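Local coordinates for hypothetical protein TTHA1254 (Thermus thermophilus, PDB 2D4P), which is of unknown function but may transfer acyl groups, as GNAT-like acetyltransferases do, at residues L14-G19 and G43-G48. Sequence-based numbering, arbitrary orientation.
Sequences LNRLAG and GEEPMG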
loop_
_atom_site.group_PDB
_atom_site.type_symbol
_atom_site.label_atom_id
_atom_site.label_comp_id
_atom_site.label_asym_id
_atom_site.label_seq_id
_atom_site.Cartn_x
_atom_site.Cartn_y
_atom_site.Cartn_z
ATOM N N LEU A 14 5.003 -12.006 -3.016
ATOM C CA LEU A 14 4.589 -11.094 -1.957
ATOM C C LEU A 14 5.302 -11.436 -0.652
ATOM O O LEU A 14 5.809 -10.564 0.021
ATOM C CB LEU A 14 3.083 -11.130 -1.734
ATOM C CG LEU A 14 2.210 -10.549 -2.855
ATOM C CD1 LEU A 14 0.743 -10.535 -2.373
ATOM C CD2 LEU A 14 2.639 -9.169 -3.189
ATOM N N ASN A 15 5.360 -12.719 -0.337
ATOM C CA ASN A 15 5.903 -13.147 0.939
ATOM C C ASN A 15 7.410 -13.008 0.967
ATOM O O ASN A 15 8.005 -12.811 2.022
ATOM C CB ASN A 15 5.399 -14.545 1.254
ATOM C CG ASN A 15 4.016 -14.510 1.846
ATOM O OD1 ASN A 15 3.847 -14.041 2.964
ATOM N ND2 ASN A 15 3.013 -14.949 1.091
ATOM N N ARG A 16 8.043 -13.039 -0.200
ATOM C CA ARG A 16 9.473 -12.718 -0.266
ATOM C C ARG A 16 9.738 -11.274 0.186
ATOM O O ARG A 16 10.838 -10.963 0.656
ATOM C CB ARG A 16 10.028 -12.936 -1.683
ATOM C CG ARG A 16 10.544 -14.340 -1.925
ATOM C CD ARG A 16 10.879 -14.597 -3.391
ATOM N NE ARG A 16 12.058 -13.830 -3.786
ATOM C CZ ARG A 16 12.456 -13.621 -5.044
ATOM N NH1 ARG A 16 11.751 -14.107 -6.073
ATOM N NH2 ARG A 16 13.560 -12.905 -5.267
ATOM N N LEU A 17 8.738 -10.399 0.029
ATOM C CA LEU A 17 8.805 -9.001 0.459
ATOM C C LEU A 17 8.206 -8.722 1.834
ATOM O O LEU A 17 8.296 -7.600 2.325
ATOM C CB LEU A 17 8.059 -8.108 -0.543
ATOM C CG LEU A 17 8.635 -8.112 -1.958
ATOM C CD1 LEU A 17 7.547 -7.735 -2.958
ATOM C CD2 LEU A 17 9.865 -7.210 -2.052
ATOM N N ALA A 18 7.568 -9.721 2.439
ATOM C CA ALA A 18 6.717 -9.510 3.613
ATOM C C ALA A 18 7.434 -9.675 4.975
ATOM O O ALA A 18 6.816 -9.497 6.022
ATOM C CB ALA A 18 5.530 -10.453 3.552
ATOM N N GLY A 19 8.721 -10.006 4.941
ATOM C CA GLY A 19 9.519 -10.101 6.137
ATOM C C GLY A 19 8.912 -11.093 7.139
ATOM O O GLY A 19 8.603 -12.241 6.784
ATOM N N GLY A 43 12.317 -6.592 -13.455
ATOM C CA GLY A 43 12.389 -7.848 -14.161
ATOM C C GLY A 43 11.373 -8.715 -13.465
ATOM O O GLY A 43 10.201 -8.347 -13.390
ATOM N N GLU A 44 11.814 -9.852 -12.933
ATOM C CA GLU A 44 10.938 -10.700 -12.124
ATOM C C GLU A 44 11.455 -10.839 -10.690
ATOM O O GLU A 44 11.016 -11.708 -9.949
ATOM C CB GLU A 44 10.693 -12.065 -12.816
ATOM C CG GLU A 44 9.303 -12.161 -13.493
ATOM C CD GLU A 44 9.252 -13.138 -14.676
ATOM O OE1 GLU A 44 8.130 -13.462 -15.171
ATOM O OE2 GLU A 44 10.338 -13.572 -15.135
ATOM N N GLU A 45 12.380 -9.967 -10.303
ATOM C CA GLU A 45 12.728 -9.765 -8.908
ATOM C C GLU A 45 11.562 -8.976 -8.293
ATOM O O GLU A 45 11.241 -7.897 -8.780
ATOM C CB GLU A 45 14.026 -8.956 -8.822
ATOM C CG GLU A 45 14.616 -8.790 -7.430
ATOM C CD GLU A 45 15.190 -10.086 -6.872
ATOM O OE1 GLU A 45 15.373 -11.057 -7.643
ATOM O OE2 GLU A 45 15.458 -10.141 -5.656
ATOM N N PRO A 46 10.881 -9.514 -7.284
ATOM C CA PRO A 46 9.879 -8.710 -6.581
ATOM C C PRO A 46 10.558 -7.539 -5.866
ATOM O O PRO A 46 11.634 -7.696 -5.309
ATOM C CB PRO A 46 9.259 -9.683 -5.565
ATOM C CG PRO A 46 9.736 -11.023 -5.935
ATOM C CD PRO A 46 10.961 -10.892 -6.766
ATOM N N MET A 47 9.934 -6.370 -5.886
ATOM C CA MET A 47 10.557 -5.193 -5.305
ATOM C C MET A 47 9.674 -4.464 -4.292
ATOM O O MET A 47 10.167 -3.604 -3.571
ATOM C CB MET A 47 10.984 -4.220 -6.409
ATOM C CG MET A 47 12.222 -4.682 -7.214
ATOM S SD MET A 47 13.689 -4.830 -6.184
ATOM C CE MET A 47 14.114 -3.097 -5.926
ATOM N N GLY A 48 8.385 -4.789 -4.239
ATOM C CA GLY A 48 7.518 -4.191 -3.248
ATOM C C GLY A 48 6.076 -4.554 -3.485
ATOM O O GLY A 48 5.721 -5.134 -4.523
#
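One face of the Arg16 guanidinium rests on the Pro46 ring, with Pro46 CD 3.1 Å above the plane and displaced toward its rim; Arg16 NH1 comes to 3.4 Å from Pro46 CD. At the edge of the same group sits the Glu45 carboxylate. Arg16 NH2 lies 3.4 Å from Glu45 OE2 and almost as near to OE1, a long salt bridge without a hydrogen bond, and the two planes are turned 77° apart. A bend at chi3 of Arg16 and another at chi2 of Glu45 (70° in each) bring the charges together. Glu45 OE2 has its stronger partner in Arg71, with which it also forms a salt bridge, so the carboxylate probably balances two positive charges. Next along, Leu17 points at the strand, its CG anti to its own carbonyl carbon. Leu17 CD1 packs 3.7 Å from Pro46 CB and reaches 3.3 Å from Gly48 N, while Leu17 CD2 lies 3.5 Å from Met47 C, the isobutyl group thus lying against backbone. An alanine here would lose CG and both methyls and would probably loosen the packing on Pro46 and on the Met47-Gly48 peptide. That peptide belongs to a classic beta bulge, Met47 and Gly48 both facing Ala40 on strand 38-42. The last part of helix 11-16 and the residues that follow it pack against the start of strand 45-56, in a mixed sheet consistent with the GNAT-like fold.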